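Side-chain contacts in possible periplasmic protein (Campylobacter jejuni, PDB 3RGC), which is a SurA-like periplasmic chaperone that probably has peptidyl-prolyl cis-trans isomerase activity: residues B[41-44]-B[45-49]; B[87-90]-B[91-95]; B[143-146]-B[147-150]. All coordinates share one frame; numbering follows the deposited sequence.

Contact 1. Residues B[41-44]-B[45-49]; sequences EISQ and MKQLG
The carbonyl of E41 takes the amide of M45, N to O 2.7 Å, as one of four successive i to i+4 bonds in the last turns of helix 30-48. The side chain of M45 folds back over the same oxygen: its CG lies 3.2 Å from E41 O. This follows from CG standing anti to the carbonyl carbon of M45, chi1 -77°, which turns the chain back toward the preceding turn.

I42 and K46 run side by side in the same direction. K46 leans its aliphatic chain on the earlier residue, with CE 3.8 Å from I42 CG2, and bends only at its last torsion. Q47 is extended, and its CG passes 3.2 Å from S43 O. The amides of Q44 and Q47 are turned 63° against each other, NE2 to NE2 4.0 Å. Q44 OE1 instead bonds to Y237 OH, and E41 OE1 forms a salt bridge with K99 of helix 86-107. L48 rests on the Q44 carbonyl, CG to O 3.4 Å, while its N bonds to that oxygen. G49 then takes positive phi and closes a Schellman motif, its N bonded to K46 O.

The polar ends of E41 and Q44 thus reach other helices. The hydrogen bonds resolved between 41-44 and 45-49 are the four backbone ones, and I42 and K46 touch through carbon.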
loop_
_atom_site.group_PDB
_atom_site.type_symbol
_atom_site.label_atom_id
_atom_site.label_comp_id
_atom_site.label_asym_id
_atom_site.label_seq_id
_atom_site.Cartn_x
_atom_site.Cartn_y
_atom_site.Cartn_z
ATOM N N GLU B 41 2.116 14.699 -35.290
ATOM C CA GLU B 41 1.658 15.259 -34.014
ATOM C C GLU B 41 1.635 16.774 -34.052
ATOM O O GLU B 41 0.670 17.403 -33.639
ATOM C CB GLU B 41 2.580 14.832 -32.867
ATOM C CG GLU B 41 2.503 13.355 -32.514
ATOM C CD GLU B 41 3.618 12.928 -31.569
ATOM O OE1 GLU B 41 4.596 13.689 -31.417
ATOM O OE2 GLU B 41 3.520 11.832 -30.986
ATOM N N ILE B 42 2.726 17.355 -34.534
ATOM C CA ILE B 42 2.839 18.803 -34.637
ATOM C C ILE B 42 1.676 19.363 -35.431
ATOM O O ILE B 42 1.092 20.377 -35.059
ATOM C CB ILE B 42 4.153 19.203 -35.303
ATOM C CG1 ILE B 42 5.323 18.951 -34.351
ATOM C CG2 ILE B 42 4.120 20.662 -35.721
ATOM C CD1 ILE B 42 6.679 18.948 -35.043
ATOM N N SER B 43 1.326 18.685 -36.519
ATOM C CA SER B 43 0.233 19.144 -37.384
ATOM C C SER B 43 -1.130 19.037 -36.707
ATOM O O SER B 43 -2.004 19.888 -36.884
ATOM C CB SER B 43 0.247 18.370 -38.704
ATOM O OG SER B 43 -1.060 17.962 -39.060
ATOM N N GLN B 44 -1.319 17.970 -35.943
ATOM C CA GLN B 44 -2.522 17.813 -35.143
ATOM C C GLN B 44 -2.558 18.863 -34.024
ATOM O O GLN B 44 -3.620 19.375 -33.677
ATOM C CB GLN B 44 -2.570 16.411 -34.543
ATOM C CG GLN B 44 -2.868 15.337 -35.575
ATOM C CD GLN B 44 -4.140 15.625 -36.366
ATOM O OE1 GLN B 44 -5.206 15.885 -35.796
ATOM N NE2 GLN B 44 -4.028 15.584 -37.688
ATOM N N MET B 45 -1.392 19.176 -33.464
ATOM C CA MET B 45 -1.287 20.216 -32.447
ATOM C C MET B 45 -1.824 21.559 -32.966
ATOM O O MET B 45 -2.594 22.234 -32.294
ATOM C CB MET B 45 0.168 20.335 -31.965
ATOM C CG MET B 45 0.595 19.210 -30.977
ATOM S SD MET B 45 2.266 19.384 -30.311
ATOM C CE MET B 45 2.311 21.128 -29.950
ATOM N N LYS B 46 -1.431 21.929 -34.176
ATOM C CA LYS B 46 -1.941 23.131 -34.829
ATOM C C LYS B 46 -3.462 23.102 -34.975
ATOM O O LYS B 46 -4.159 24.020 -34.533
ATOM C CB LYS B 46 -1.327 23.270 -36.226
ATOM C CG LYS B 46 0.191 23.335 -36.245
ATOM C CD LYS B 46 0.709 23.407 -37.673
ATOM C CE LYS B 46 2.221 23.343 -37.707
ATOM N NZ LYS B 46 2.802 24.383 -36.834
ATOM N N GLN B 47 -3.963 22.046 -35.615
ATOM C CA GLN B 47 -5.380 21.937 -35.934
ATOM C C GLN B 47 -6.265 21.886 -34.691
ATOM O O GLN B 47 -7.373 22.413 -34.696
ATOM C CB GLN B 47 -5.637 20.699 -36.794
ATOM C CG GLN B 47 -4.871 20.684 -38.110
ATOM C CD GLN B 47 -5.133 19.416 -38.903
ATOM O OE1 GLN B 47 -6.206 18.818 -38.794
ATOM N NE2 GLN B 47 -4.148 18.989 -39.694
ATOM N N LEU B 48 -5.790 21.241 -33.630
ATOM C CA LEU B 48 -6.595 21.120 -32.417
ATOM C C LEU B 48 -6.329 22.269 -31.452
ATOM O O LEU B 48 -6.930 22.342 -30.392
ATOM C CB LEU B 48 -6.359 19.772 -31.732
ATOM C CG LEU B 48 -6.707 18.532 -32.560
ATOM C CD1 LEU B 48 -6.202 17.225 -31.891
ATOM C CD2 LEU B 48 -8.212 18.472 -32.855
ATOM N N GLY B 49 -5.440 23.175 -31.839
ATOM C CA GLY B 49 -5.124 24.326 -31.017
ATOM C C GLY B 49 -4.497 23.923 -29.701
ATOM O O GLY B 49 -4.878 24.419 -28.647
#

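Contact 2. Residues B[87-90]-B[91-95]; sequences EQFR and TNFKK
F89 and F93 sit one turn apart on helix 86-107, in the SurA N-terminal family region, and lie side by side on the same face of the helix. The aromatic contact is oblique. F89 CZ comes 3.8 Å from F93 CD1. The ring centroids are 5.5 Å apart. The planes are inclined by 33°. F93 CB lies over one face of the F89 ring. Both side chains have CG anti to the backbone N, F89 at chi1 169°, which swings the two rings to the same side. There they meet I61 of helix 54-67, and the F89 ring also meets that of F75.

The polar contacts involve backbone and side chains alike. The carbonyl of E87 receives two donors from T91. The amide and the hydroxyl of T91 reach E87 O from opposite faces of the carbonyl plane, with T91 OG1 3.0 Å from E87 O. The hydroxyl is therefore tied to the preceding turn. Q88 and N92 cross obliquely, their amide planes 53° apart. The bend of Q88 at chi2 brings its NE2 round to N92, where it gives a weak hydrogen bond to N92 OD1 at 3.4 Å.

Charge is directed out of the contact. R90 NH2 forms a salt bridge with D58 of helix 54-67. K94 keeps its ammonium end away from this turn. Only the base of its side chain approaches here, with K94 CB 3.3 Å from R90 O.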
loop_
_atom_site.group_PDB
_atom_site.type_symbol
_atom_site.label_atom_id
_atom_site.label_comp_id
_atom_site.label_asym_id
_atom_site.label_seq_id
_atom_site.Cartn_x
_atom_site.Cartn_y
_atom_site.Cartn_z
ATOM N N GLU B 87 17.685 25.256 -18.908
ATOM C CA GLU B 87 16.972 25.799 -20.050
ATOM C C GLU B 87 16.613 24.701 -21.045
ATOM O O GLU B 87 15.549 24.736 -21.666
ATOM C CB GLU B 87 17.801 26.904 -20.709
ATOM C CG GLU B 87 18.180 28.024 -19.743
ATOM C CD GLU B 87 19.026 29.111 -20.390
ATOM O OE1 GLU B 87 19.805 28.794 -21.314
ATOM O OE2 GLU B 87 18.912 30.287 -19.972
ATOM N N GLN B 88 17.499 23.721 -21.180
ATOM C CA GLN B 88 17.261 22.601 -22.076
ATOM C C GLN B 88 16.144 21.774 -21.493
ATOM O O GLN B 88 15.175 21.450 -22.178
ATOM C CB GLN B 88 18.523 21.745 -22.233
ATOM C CG GLN B 88 18.447 20.734 -23.379
ATOM C CD GLN B 88 18.085 21.385 -24.714
ATOM O OE1 GLN B 88 18.680 22.391 -25.106
ATOM N NE2 GLN B 88 17.099 20.816 -25.411
ATOM N N PHE B 89 16.291 21.444 -20.213
ATOM C CA PHE B 89 15.275 20.717 -19.470
ATOM C C PHE B 89 13.883 21.305 -19.693
ATOM O O PHE B 89 12.961 20.576 -20.051
ATOM C CB PHE B 89 15.601 20.719 -17.978
ATOM C CG PHE B 89 14.478 20.227 -17.112
ATOM C CD1 PHE B 89 14.293 18.870 -16.895
ATOM C CD2 PHE B 89 13.605 21.119 -16.519
ATOM C CE1 PHE B 89 13.252 18.410 -16.103
ATOM C CE2 PHE B 89 12.569 20.667 -15.715
ATOM C CZ PHE B 89 12.394 19.311 -15.509
ATOM N N ARG B 90 13.740 22.616 -19.486
ATOM C CA ARG B 90 12.452 23.284 -19.684
ATOM C C ARG B 90 11.958 23.063 -21.095
ATOM O O ARG B 90 10.775 22.848 -21.316
ATOM C CB ARG B 90 12.548 24.791 -19.447
ATOM C CG ARG B 90 12.670 25.219 -17.995
ATOM C CD ARG B 90 12.623 26.754 -17.850
ATOM N NE ARG B 90 11.283 27.277 -17.559
ATOM C CZ ARG B 90 10.558 28.000 -18.413
ATOM N NH1 ARG B 90 11.042 28.290 -19.618
ATOM N NH2 ARG B 90 9.351 28.436 -18.064
ATOM N N THR B 91 12.859 23.149 -22.063
ATOM C CA THR B 91 12.457 23.001 -23.455
ATOM C C THR B 91 11.919 21.600 -23.695
ATOM O O THR B 91 10.859 21.431 -24.292
ATOM C CB THR B 91 13.624 23.291 -24.418
ATOM O OG1 THR B 91 14.027 24.660 -24.278
ATOM C CG2 THR B 91 13.212 23.033 -25.858
ATOM N N ASN B 92 12.641 20.588 -23.215
ATOM C CA ASN B 92 12.192 19.215 -23.408
ATOM C C ASN B 92 10.946 18.893 -22.603
ATOM O O ASN B 92 10.107 18.115 -23.039
ATOM C CB ASN B 92 13.295 18.219 -23.080
ATOM C CG ASN B 92 14.492 18.359 -24.002
ATOM O OD1 ASN B 92 14.360 18.795 -25.154
ATOM N ND2 ASN B 92 15.668 18.003 -23.499
ATOM N N PHE B 93 10.823 19.502 -21.429
ATOM C CA PHE B 93 9.693 19.229 -20.552
ATOM C C PHE B 93 8.453 19.782 -21.239
ATOM O O PHE B 93 7.414 19.123 -21.307
ATOM C CB PHE B 93 9.926 19.886 -19.196
ATOM C CG PHE B 93 8.920 19.514 -18.146
ATOM C CD1 PHE B 93 9.139 18.430 -17.317
ATOM C CD2 PHE B 93 7.779 20.271 -17.958
ATOM C CE1 PHE B 93 8.221 18.091 -16.328
ATOM C CE2 PHE B 93 6.862 19.941 -16.978
ATOM C CZ PHE B 93 7.083 18.848 -16.159
ATOM N N LYS B 94 8.590 20.982 -21.789
ATOM C CA LYS B 94 7.502 21.619 -22.505
ATOM C C LYS B 94 6.925 20.760 -23.636
ATOM O O LYS B 94 5.711 20.690 -23.805
ATOM C CB LYS B 94 7.943 22.963 -23.063
ATOM C CG LYS B 94 6.772 23.758 -23.651
ATOM C CD LYS B 94 7.257 25.034 -24.258
ATOM C CE LYS B 94 6.173 25.698 -25.049
ATOM N NZ LYS B 94 6.750 26.829 -25.825
ATOM N N LYS B 95 7.793 20.117 -24.406
ATOM C CA LYS B 95 7.354 19.285 -25.521
ATOM C C LYS B 95 6.588 18.048 -25.063
ATOM O O LYS B 95 5.611 17.655 -25.696
ATOM C CB LYS B 95 8.537 18.881 -26.396
ATOM C CG LYS B 95 8.976 19.980 -27.342
ATOM C CD LYS B 95 10.309 19.666 -28.000
ATOM C CE LYS B 95 10.753 20.817 -28.886
ATOM N NZ LYS B 95 12.202 20.745 -29.220
#

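Contact 3. Residues B[143-146]-B[147-150]; sequences SNNP and QTLE
T148 lays its methyl against the side chain of N145, with CG2 3.3 Å from N145 CG. The methyl presses on both CB and CG of N145 at the start of helix 146-154. N145 is the N-cap of this helix. Its OD1 is 2.8 Å from Q147 N, but the bond is bent to 122° and weak; a second weak bond comes from T148 N at 3.4 Å to the same OD1. The cap side chain has CG anti to the backbone N, chi1 -173°, which carries the amide forward over the first turn.

The backbone carbonyl of N145 is also gripped twice. T148 OG1 donates to N145 O at 2.9 Å, from close to the carbonyl plane. T148 N reaches the same oxygen from well above that plane. The threonine hydroxyl is placed between its own backbone N and carbonyl carbon, chi1 79°, and this lets it turn back to the cap residue.

Ahead of the cap, S143 makes an ST turn: its OG accepts from N145 N at 2.7 Å. That same OG also lies 3.0 Å from T148 OG1. On the apolar side, L149 CD2 rests 3.9 Å from S143 CB. P146 and L149 both touch Y198 of strand 198-207, so the turn is packed against the sheet.

The second subunit also reaches this turn. There N145 ND2 bonds to the carbonyl of K129 of that subunit, and K129 of that subunit also packs on Q147 and T148. One asparagine side chain thus serves two ends: its oxygen caps the helix start, and its nitrogen bonds to a backbone carbonyl of the second subunit.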
loop_
_atom_site.group_PDB
_atom_site.type_symbol
_atom_site.label_atom_id
_atom_site.label_comp_id
_atom_site.label_asym_id
_atom_site.label_seq_id
_atom_site.Cartn_x
_atom_site.Cartn_y
_atom_site.Cartn_z
ATOM N N SER B 143 3.841 -2.817 12.535
ATOM C CA SER B 143 3.978 -1.677 13.425
ATOM C C SER B 143 2.642 -1.020 13.727
ATOM O O SER B 143 1.709 -1.058 12.919
ATOM C CB SER B 143 4.939 -0.643 12.826
ATOM O OG SER B 143 4.893 0.595 13.529
ATOM N N ASN B 144 2.569 -0.421 14.909
ATOM C CA ASN B 144 1.488 0.470 15.297
ATOM C C ASN B 144 1.554 1.774 14.504
ATOM O O ASN B 144 0.560 2.488 14.357
ATOM C CB ASN B 144 1.637 0.811 16.782
ATOM C CG ASN B 144 2.956 1.513 17.084
ATOM O OD1 ASN B 144 3.023 2.744 17.129
ATOM N ND2 ASN B 144 4.016 0.727 17.278
ATOM N N ASN B 145 2.745 2.079 14.005
ATOM C CA ASN B 145 2.994 3.351 13.332
ATOM C C ASN B 145 3.190 3.131 11.839
ATOM O O ASN B 145 4.146 2.477 11.416
ATOM C CB ASN B 145 4.225 4.021 13.944
ATOM C CG ASN B 145 4.466 5.427 13.423
ATOM O OD1 ASN B 145 4.176 5.753 12.274
ATOM N ND2 ASN B 145 5.014 6.262 14.275
ATOM N N PRO B 146 2.272 3.670 11.038
ATOM C CA PRO B 146 2.291 3.450 9.591
ATOM C C PRO B 146 3.453 4.197 8.931
ATOM O O PRO B 146 4.002 3.720 7.944
ATOM C CB PRO B 146 0.931 3.979 9.132
ATOM C CG PRO B 146 0.520 4.980 10.211
ATOM C CD PRO B 146 1.154 4.527 11.484
ATOM N N GLN B 147 3.843 5.335 9.496
ATOM C CA GLN B 147 5.004 6.070 8.990
ATOM C C GLN B 147 6.351 5.357 9.189
ATOM O O GLN B 147 7.313 5.659 8.481
ATOM C CB GLN B 147 5.078 7.479 9.583
ATOM C CG GLN B 147 4.187 8.477 8.878
ATOM C CD GLN B 147 4.242 8.324 7.378
ATOM O OE1 GLN B 147 5.300 8.487 6.761
ATOM N NE2 GLN B 147 3.098 7.987 6.777
ATOM N N THR B 148 6.432 4.437 10.150
ATOM C CA THR B 148 7.659 3.656 10.331
ATOM C C THR B 148 7.762 2.562 9.255
ATOM O O THR B 148 8.861 2.166 8.847
ATOM C CB THR B 148 7.768 3.027 11.744
ATOM O OG1 THR B 148 6.949 1.855 11.824
ATOM C CG2 THR B 148 7.335 4.012 12.802
ATOM N N LEU B 149 6.614 2.077 8.800
ATOM C CA LEU B 149 6.593 1.157 7.672
ATOM C C LEU B 149 6.792 1.896 6.350
ATOM O O LEU B 149 7.397 1.356 5.424
ATOM C CB LEU B 149 5.304 0.330 7.652
ATOM C CG LEU B 149 5.045 -0.479 8.923
ATOM C CD1 LEU B 149 3.759 -1.265 8.802
ATOM C CD2 LEU B 149 6.231 -1.406 9.244
ATOM N N GLU B 150 6.296 3.130 6.261
ATOM C CA GLU B 150 6.529 3.954 5.073
ATOM C C GLU B 150 8.021 4.187 4.885
ATOM O O GLU B 150 8.555 3.998 3.797
ATOM C CB GLU B 150 5.793 5.293 5.153
ATOM C CG GLU B 150 4.300 5.213 4.868
ATOM C CD GLU B 150 4.002 4.724 3.464
ATOM O OE1 GLU B 150 4.940 4.671 2.638
ATOM O OE2 GLU B 150 2.831 4.386 3.185
#

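Overall arrangement
Contacts 1 and 2 belong together in the SurA N-terminal family region. Their centres are 19 Å apart, and their nearest atoms about 6 Å apart without touching. Helix 86-107 connects them: contact 2 lies on its earlier turns, while its later residues K99 and L102 meet contact 1. Contact 3 is remote, in the FKBP-related C-terminal family region. Its centre lies 48 Å from that of contact 1 and 38 Å from that of contact 2. Contacts 1 and 3 stand on opposite sides of the chain's centre. Of the three, contact 3 alone touches the second subunit. Contacts 1 and 2 lie along helices, and contact 3 is at the start of one beside a sheet.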